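Local coordinates for heptaprenyl diphosphate synthase (HEPPP synthase) subunit 1 family protein (Staphylococcus aureus, PDB 5H9D), which probably forms, together with a farnesyl pyrophosphate synthetase-type partner chain, the two-component prenyltransferase that makes heptaprenyl diphosphate, at residues R10-E13 against E14-G18; I71-G74 against D75-A79; E129-F132 against P133-L137. All coordinates share one frame; numbering follows the deposited sequence.

Contact 1: residues R10-E13 against E14-G18; sequences RQIE and ERLKG
The amide of Gln11 and the carboxylate of Glu14 run in the same direction, their planes turned 44° against each other; neither is stacked on the other, and Gln11 CG comes to 4.1 Å from Glu14 OE2. The placing of the Glu14 side chain is uncertain, since its CG is modelled too close to Gln11 O, and nothing should be rested on how closely it lies to Gln11. This is the C-terminal end of helix 4-15, where side chains three and four residues apart share the last turns. Glu14 OE1 also comes within 3.5 Å of Arg15 NE, but well outside the guanidinium plane, a salt bridge of charge alone with no N-H aimed at it. The firmer partner of Arg15 is on the farnesyl pyrophosphate synthetase chain, whose Glu135 forms a salt bridge with NH2.

On the buried side, Ile12 and Leu16 run alongside each other. Ile12 CG2, anti to its own nitrogen because CG1 stands beside it (chi1 -69°), meets Leu16 CD1 at 3.5 Å. Both side chains turn to helix 70-88. On the exposed side the bent chains of Glu13 and Lys17 slant across one another, and OE1 of Glu13 reaches NZ of Lys17 at 3.6 Å as a salt bridge.

The backbone records where the helix stops. Leu16 is the first residue to leave helical torsions, and its N-H is divided between two carbonyls: a bond from Leu16 N to Ile12 O of 2.7 Å, bent to 133° at the hydrogen, and a weak one to Glu13 O. The i to i+3 bond of Lys17 N to Glu14 O, 3.3 Å, closes a tighter final turn.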
loop_
_atom_site.group_PDB
_atom_site.type_symbol
_atom_site.label_atom_id
_atom_site.label_comp_id
_atom_site.label_asym_id
_atom_site.label_seq_id
_atom_site.Cartn_x
_atom_site.Cartn_y
_atom_site.Cartn_z
ATOM N N ARG C 10 20.577 -8.478 -3.808
ATOM C CA ARG C 10 20.198 -9.133 -5.044
ATOM C C ARG C 10 18.676 -9.149 -5.171
ATOM O O ARG C 10 18.150 -8.906 -6.253
ATOM C CB ARG C 10 20.754 -10.556 -5.083
ATOM C CG ARG C 10 20.189 -11.402 -6.204
ATOM C CD ARG C 10 20.922 -12.714 -6.279
ATOM N NE ARG C 10 21.525 -13.063 -4.996
ATOM C CZ ARG C 10 22.042 -14.255 -4.721
ATOM N NH1 ARG C 10 22.016 -15.209 -5.651
ATOM N NH2 ARG C 10 22.589 -14.492 -3.527
ATOM N N GLN C 11 17.970 -9.427 -4.073
ATOM C CA GLN C 11 16.506 -9.442 -4.115
ATOM C C GLN C 11 15.953 -8.052 -4.430
ATOM O O GLN C 11 15.068 -7.927 -5.269
ATOM C CB GLN C 11 15.906 -9.968 -2.796
ATOM C CG GLN C 11 15.957 -11.474 -2.655
ATOM C CD GLN C 11 15.410 -11.987 -1.326
ATOM O OE1 GLN C 11 14.231 -11.841 -1.028
ATOM N NE2 GLN C 11 16.270 -12.605 -0.529
ATOM N N ILE C 12 16.477 -7.013 -3.773
ATOM C CA ILE C 12 16.009 -5.649 -4.018
ATOM C C ILE C 12 16.211 -5.349 -5.497
ATOM O O ILE C 12 15.455 -4.603 -6.119
ATOM C CB ILE C 12 16.803 -4.614 -3.197
ATOM C CG1 ILE C 12 16.477 -4.744 -1.713
ATOM C CG2 ILE C 12 16.476 -3.201 -3.674
ATOM C CD1 ILE C 12 15.135 -4.248 -1.342
ATOM N N GLU C 13 17.249 -5.959 -6.043
ATOM C CA GLU C 13 17.628 -5.817 -7.439
ATOM C C GLU C 13 16.525 -6.241 -8.388
ATOM O O GLU C 13 16.087 -5.464 -9.233
ATOM C CB GLU C 13 18.878 -6.656 -7.692
ATOM C CG GLU C 13 20.148 -5.851 -7.735
ATOM C CD GLU C 13 20.202 -5.045 -8.993
ATOM O OE1 GLU C 13 20.278 -5.677 -10.071
ATOM O OE2 GLU C 13 20.144 -3.797 -8.908
ATOM N N GLU C 14 16.086 -7.484 -8.254
ATOM C CA GLU C 14 15.030 -7.989 -9.113
ATOM C C GLU C 14 13.802 -7.091 -9.001
ATOM O O GLU C 14 13.241 -6.648 -10.012
ATOM C CB GLU C 14 14.672 -9.429 -8.731
ATOM C CG GLU C 14 14.806 -9.734 -7.239
ATOM C CD GLU C 14 13.861 -10.839 -6.757
ATOM O OE1 GLU C 14 12.620 -10.608 -6.737
ATOM O OE2 GLU C 14 14.366 -11.937 -6.402
ATOM N N ARG C 15 13.404 -6.819 -7.759
ATOM C CA ARG C 15 12.251 -5.974 -7.445
ATOM C C ARG C 15 12.392 -4.535 -7.982
ATOM O O ARG C 15 11.396 -3.917 -8.355
ATOM C CB ARG C 15 12.005 -5.979 -5.917
ATOM C CG ARG C 15 10.830 -6.880 -5.415
ATOM C CD ARG C 15 10.753 -8.200 -6.164
ATOM N NE ARG C 15 9.588 -9.038 -5.866
ATOM C CZ ARG C 15 9.416 -9.673 -4.718
ATOM N NH1 ARG C 15 10.321 -9.536 -3.764
ATOM N NH2 ARG C 15 8.399 -10.506 -4.540
ATOM N N LEU C 16 13.615 -4.015 -8.051
ATOM C CA LEU C 16 13.811 -2.662 -8.553
ATOM C C LEU C 16 14.199 -2.566 -10.026
ATOM O O LEU C 16 14.872 -1.615 -10.436
ATOM C CB LEU C 16 14.869 -1.929 -7.731
ATOM C CG LEU C 16 14.472 -1.400 -6.365
ATOM C CD1 LEU C 16 15.600 -0.531 -5.833
ATOM C CD2 LEU C 16 13.174 -0.602 -6.494
ATOM N N LYS C 17 13.783 -3.530 -10.833
ATOM C CA LYS C 17 14.129 -3.485 -12.234
ATOM C C LYS C 17 13.749 -2.163 -12.887
ATOM O O LYS C 17 14.295 -1.117 -12.543
ATOM C CB LYS C 17 13.494 -4.655 -12.978
ATOM C CG LYS C 17 14.364 -5.909 -12.973
ATOM C CD LYS C 17 15.625 -5.695 -13.810
ATOM C CE LYS C 17 16.729 -6.742 -13.532
ATOM N NZ LYS C 17 17.668 -6.377 -12.415
ATOM N N GLY C 18 12.804 -2.223 -13.818
ATOM C CA GLY C 18 12.369 -1.056 -14.569
ATOM C C GLY C 18 12.379 0.337 -13.971
ATOM O O GLY C 18 11.745 1.228 -14.539
#

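Contact 2: residues I71-G74 against D75-A79; sequences ILIG and DLISA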
loop_
_atom_site.group_PDB
_atom_site.type_symbol
_atom_site.label_atom_id
_atom_site.label_comp_id
_atom_site.label_asym_id
_atom_site.label_seq_id
_atom_site.Cartn_x
_atom_site.Cartn_y
_atom_site.Cartn_z
ATOM N N ILE C 71 9.806 7.271 -0.776
ATOM C CA ILE C 71 8.825 6.568 0.035
ATOM C C ILE C 71 8.359 5.290 -0.686
ATOM O O ILE C 71 8.222 4.230 -0.058
ATOM C CB ILE C 71 7.575 7.479 0.303
ATOM C CG1 ILE C 71 8.004 8.795 0.968
ATOM C CG2 ILE C 71 6.550 6.760 1.196
ATOM C CD1 ILE C 71 6.833 9.749 1.278
ATOM N N LEU C 72 8.120 5.381 -2.002
ATOM C CA LEU C 72 7.670 4.216 -2.762
ATOM C C LEU C 72 8.682 3.098 -2.697
ATOM O O LEU C 72 8.330 1.923 -2.621
ATOM C CB LEU C 72 7.390 4.593 -4.207
ATOM C CG LEU C 72 6.347 5.716 -4.250
ATOM C CD1 LEU C 72 6.258 6.276 -5.642
ATOM C CD2 LEU C 72 4.990 5.235 -3.731
ATOM N N ILE C 73 9.952 3.478 -2.723
ATOM C CA ILE C 73 11.052 2.538 -2.642
ATOM C C ILE C 73 10.955 1.844 -1.297
ATOM O O ILE C 73 10.959 0.618 -1.218
ATOM C CB ILE C 73 12.390 3.271 -2.690
ATOM C CG1 ILE C 73 12.426 4.200 -3.896
ATOM C CG2 ILE C 73 13.512 2.282 -2.770
ATOM C CD1 ILE C 73 12.491 3.481 -5.218
ATOM N N GLY C 74 10.854 2.642 -0.240
ATOM C CA GLY C 74 10.778 2.088 1.095
ATOM C C GLY C 74 9.625 1.139 1.251
ATOM O O GLY C 74 9.715 0.179 2.003
ATOM N N ASP C 75 8.537 1.414 0.540
ATOM C CA ASP C 75 7.351 0.581 0.596
ATOM C C ASP C 75 7.426 -0.675 -0.273
ATOM O O ASP C 75 6.773 -1.685 0.006
ATOM C CB ASP C 75 6.139 1.417 0.229
ATOM C CG ASP C 75 5.695 2.330 1.368
ATOM O OD1 ASP C 75 5.436 1.819 2.490
ATOM O OD2 ASP C 75 5.599 3.553 1.138
ATOM N N LEU C 76 8.221 -0.618 -1.333
ATOM C CA LEU C 76 8.390 -1.785 -2.189
ATOM C C LEU C 76 9.174 -2.817 -1.375
ATOM O O LEU C 76 8.846 -3.999 -1.353
ATOM C CB LEU C 76 9.196 -1.420 -3.446
ATOM C CG LEU C 76 9.602 -2.604 -4.332
ATOM C CD1 LEU C 76 8.415 -3.173 -4.992
ATOM C CD2 LEU C 76 10.594 -2.139 -5.340
ATOM N N ILE C 77 10.224 -2.341 -0.720
ATOM C CA ILE C 77 11.076 -3.177 0.099
ATOM C C ILE C 77 10.217 -3.774 1.204
ATOM O O ILE C 77 10.410 -4.914 1.662
ATOM C CB ILE C 77 12.223 -2.334 0.677
ATOM C CG1 ILE C 77 13.001 -1.712 -0.490
ATOM C CG2 ILE C 77 13.146 -3.194 1.522
ATOM C CD1 ILE C 77 14.158 -0.807 -0.090
ATOM N N SER C 78 9.222 -3.003 1.602
ATOM C CA SER C 78 8.332 -3.442 2.654
ATOM C C SER C 78 7.408 -4.518 2.129
ATOM O O SER C 78 7.181 -5.518 2.795
ATOM C CB SER C 78 7.553 -2.253 3.184
ATOM O OG SER C 78 6.815 -2.657 4.301
ATOM N N ALA C 79 6.878 -4.312 0.929
ATOM C CA ALA C 79 5.988 -5.297 0.333
ATOM C C ALA C 79 6.843 -6.534 0.071
ATOM O O ALA C 79 6.382 -7.670 0.204
ATOM C CB ALA C 79 5.383 -4.761 -0.964
#
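Ile71 and Asp75, one helical turn apart, are neighbours on one flank of the helix: Ile71 CG2 approaches Asp75 OD2 to 3.3 Å. Asp75 CG stands beside its own nitrogen (chi1 -77°), which swings the carboxylate back over the preceding turn. OD2 lies near Ile71 O and takes its hydrogen bond from His81 ND1 of the farnesyl pyrophosphate synthetase chain. Asp75 is the one partly exposed residue here, so this edge is the more open one.

The remaining residues are buried, and their backbone bonds mostly follow the i to i+4 pattern, with weak or shared bonds at Leu76 and Ser78. Leu76 N donates to Leu72 O at 2.9 Å and makes a weak second bond to Ile73 O; Ile77 N reaches Ile73 O at 3.1 Å, almost straight with 172° at the hydrogen. Gly74, without a side chain, contributes through its backbone: its carbonyl accepts a weak bond from Ser78 N. Side-chain contact within this buried part is slighter than the backbone pairing, with Ile73 CG2 and Ile77 CD1 4.1 Å apart and their branches set at a slant. Other elements complete the cover: Ile71 meets Leu58 and Ile61 of helix 43-65, while Leu72 packs on Ile85 of the synthetase chain. The arrangement is an alpha-helical i to i+4 turn in an interface helix, caught between its own bundle and the partner subunit.

Contact 3: residues E129-F132 against P133-L137; sequences ETLF and PYITL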
loop_
_atom_site.group_PDB
_atom_site.type_symbol
_atom_site.label_atom_id
_atom_site.label_comp_id
_atom_site.label_asym_id
_atom_site.label_seq_id
_atom_site.Cartn_x
_atom_site.Cartn_y
_atom_site.Cartn_z
ATOM N N GLU C 129 15.657 -0.982 18.453
ATOM C CA GLU C 129 16.907 -1.534 17.973
ATOM C C GLU C 129 17.142 -3.042 18.009
ATOM O O GLU C 129 18.020 -3.518 17.334
ATOM C CB GLU C 129 18.038 -0.854 18.683
ATOM C CG GLU C 129 19.096 -0.451 17.737
ATOM C CD GLU C 129 18.665 0.700 16.872
ATOM O OE1 GLU C 129 18.342 1.776 17.439
ATOM O OE2 GLU C 129 18.653 0.517 15.629
ATOM N N THR C 130 16.339 -3.788 18.758
ATOM C CA THR C 130 16.525 -5.235 18.900
ATOM C C THR C 130 15.312 -6.102 18.572
ATOM O O THR C 130 15.454 -7.272 18.225
ATOM C CB THR C 130 16.938 -5.591 20.365
ATOM O OG1 THR C 130 15.933 -5.114 21.279
ATOM C CG2 THR C 130 18.274 -4.963 20.721
ATOM N N LEU C 131 14.125 -5.511 18.698
ATOM C CA LEU C 131 12.852 -6.186 18.465
ATOM C C LEU C 131 12.792 -7.066 17.233
ATOM O O LEU C 131 12.437 -8.234 17.354
ATOM C CB LEU C 131 11.736 -5.155 18.422
ATOM C CG LEU C 131 10.315 -5.608 18.768
ATOM C CD1 LEU C 131 10.318 -6.386 20.091
ATOM C CD2 LEU C 131 9.395 -4.375 18.855
ATOM N N PHE C 132 13.131 -6.561 16.049
ATOM C CA PHE C 132 13.050 -7.448 14.895
ATOM C C PHE C 132 13.967 -8.647 15.003
ATOM O O PHE C 132 13.529 -9.766 14.795
ATOM C CB PHE C 132 13.305 -6.711 13.582
ATOM C CG PHE C 132 12.219 -5.738 13.230
ATOM C CD1 PHE C 132 10.901 -5.986 13.622
ATOM C CD2 PHE C 132 12.515 -4.555 12.550
ATOM C CE1 PHE C 132 9.900 -5.075 13.355
ATOM C CE2 PHE C 132 11.513 -3.639 12.276
ATOM C CZ PHE C 132 10.199 -3.900 12.684
ATOM N N PRO C 133 15.254 -8.438 15.305
ATOM C CA PRO C 133 16.102 -9.631 15.408
ATOM C C PRO C 133 15.742 -10.485 16.622
ATOM O O PRO C 133 15.707 -11.710 16.527
ATOM C CB PRO C 133 17.525 -9.060 15.470
ATOM C CG PRO C 133 17.338 -7.651 15.911
ATOM C CD PRO C 133 16.065 -7.213 15.237
ATOM N N TYR C 134 15.449 -9.843 17.753
ATOM C CA TYR C 134 15.081 -10.570 18.966
ATOM C C TYR C 134 14.004 -11.591 18.686
ATOM O O TYR C 134 14.176 -12.758 19.019
ATOM C CB TYR C 134 14.596 -9.615 20.071
ATOM C CG TYR C 134 13.943 -10.305 21.271
ATOM C CD1 TYR C 134 12.647 -10.820 21.188
ATOM C CD2 TYR C 134 14.628 -10.457 22.480
ATOM C CE1 TYR C 134 12.051 -11.473 22.272
ATOM C CE2 TYR C 134 14.036 -11.112 23.578
ATOM C CZ TYR C 134 12.748 -11.618 23.460
ATOM O OH TYR C 134 12.154 -12.284 24.508
ATOM N N ILE C 135 12.896 -11.165 18.080
ATOM C CA ILE C 135 11.801 -12.093 17.803
ATOM C C ILE C 135 12.065 -13.002 16.588
ATOM O O ILE C 135 11.469 -14.069 16.475
ATOM C CB ILE C 135 10.399 -11.350 17.635
ATOM C CG1 ILE C 135 10.073 -11.136 16.171
ATOM C CG2 ILE C 135 10.402 -9.995 18.287
ATOM C CD1 ILE C 135 9.313 -12.254 15.585
ATOM N N THR C 136 12.949 -12.605 15.679
ATOM C CA THR C 136 13.205 -13.470 14.536
ATOM C C THR C 136 14.022 -14.659 15.029
ATOM O O THR C 136 13.641 -15.811 14.801
ATOM C CB THR C 136 13.996 -12.781 13.397
ATOM O OG1 THR C 136 13.603 -11.411 13.258
ATOM C CG2 THR C 136 13.686 -13.482 12.086
ATOM N N LEU C 137 15.134 -14.374 15.709
ATOM C CA LEU C 137 16.017 -15.409 16.262
ATOM C C LEU C 137 15.273 -16.271 17.301
ATOM O O LEU C 137 15.239 -17.499 17.198
ATOM C CB LEU C 137 17.245 -14.773 16.940
ATOM C CG LEU C 137 18.198 -13.798 16.219
ATOM C CD1 LEU C 137 19.068 -13.084 17.245
ATOM C CD2 LEU C 137 19.072 -14.526 15.213
#
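Pro133 follows Phe132 directly, with Phe132 CB and Pro133 CD 3.3 Å apart, and the proline ring lies against the preceding turn, its CG directed to Thr130 O. Its nitrogen carries no hydrogen, so the bond to the turn before is missing and the helix kinks here. Tyr134 restores the pairing: Tyr134 N donates to Thr130 O at 2.6 Å, with 165° at the hydrogen. With CG anti to the nitrogen (chi1 169°), its ring leaves the preceding turn, and OH finds a hydrogen-bond partner in Ser147 OG. Ile135 comes next; the place of its CG2 is doubtful, being modelled too close to Leu131 O, but the side chains of Leu131 and Ile135 both pack on helix 91-112. Thr136 N bonds to Phe132 O at 3.0 Å, although the position of that oxygen is less sure. Thr136 and Phe132 both touch Cys48 of helix 43-65. Leu137 N closes the next turn on Pro133 O at 2.8 Å. The whole is a proline-kinked helix within an all-helical subunit assigned to the terpene synthase clan.

Overall arrangement
From the N terminus the three contacts come strictly in series, and none nests in or crosses another. Each joins adjoining segments, so what it closes is helical turns and not a long loop: contact 1 at the end of helix 4-15, contact 2 early in helix 70-88, contact 3 in the second half of helix 118-140. Contacts 1 and 2 touch, with Leu16 CD2 3.2 Å from Leu76 CD2 and Ile12 CD1 3.4 Å from Ile77 CG1, and both also meet the farnesyl pyrophosphate synthetase chain. Contact 3 stands apart, its centre about 21 Å from that of contact 2; helix 43-65 packs against both.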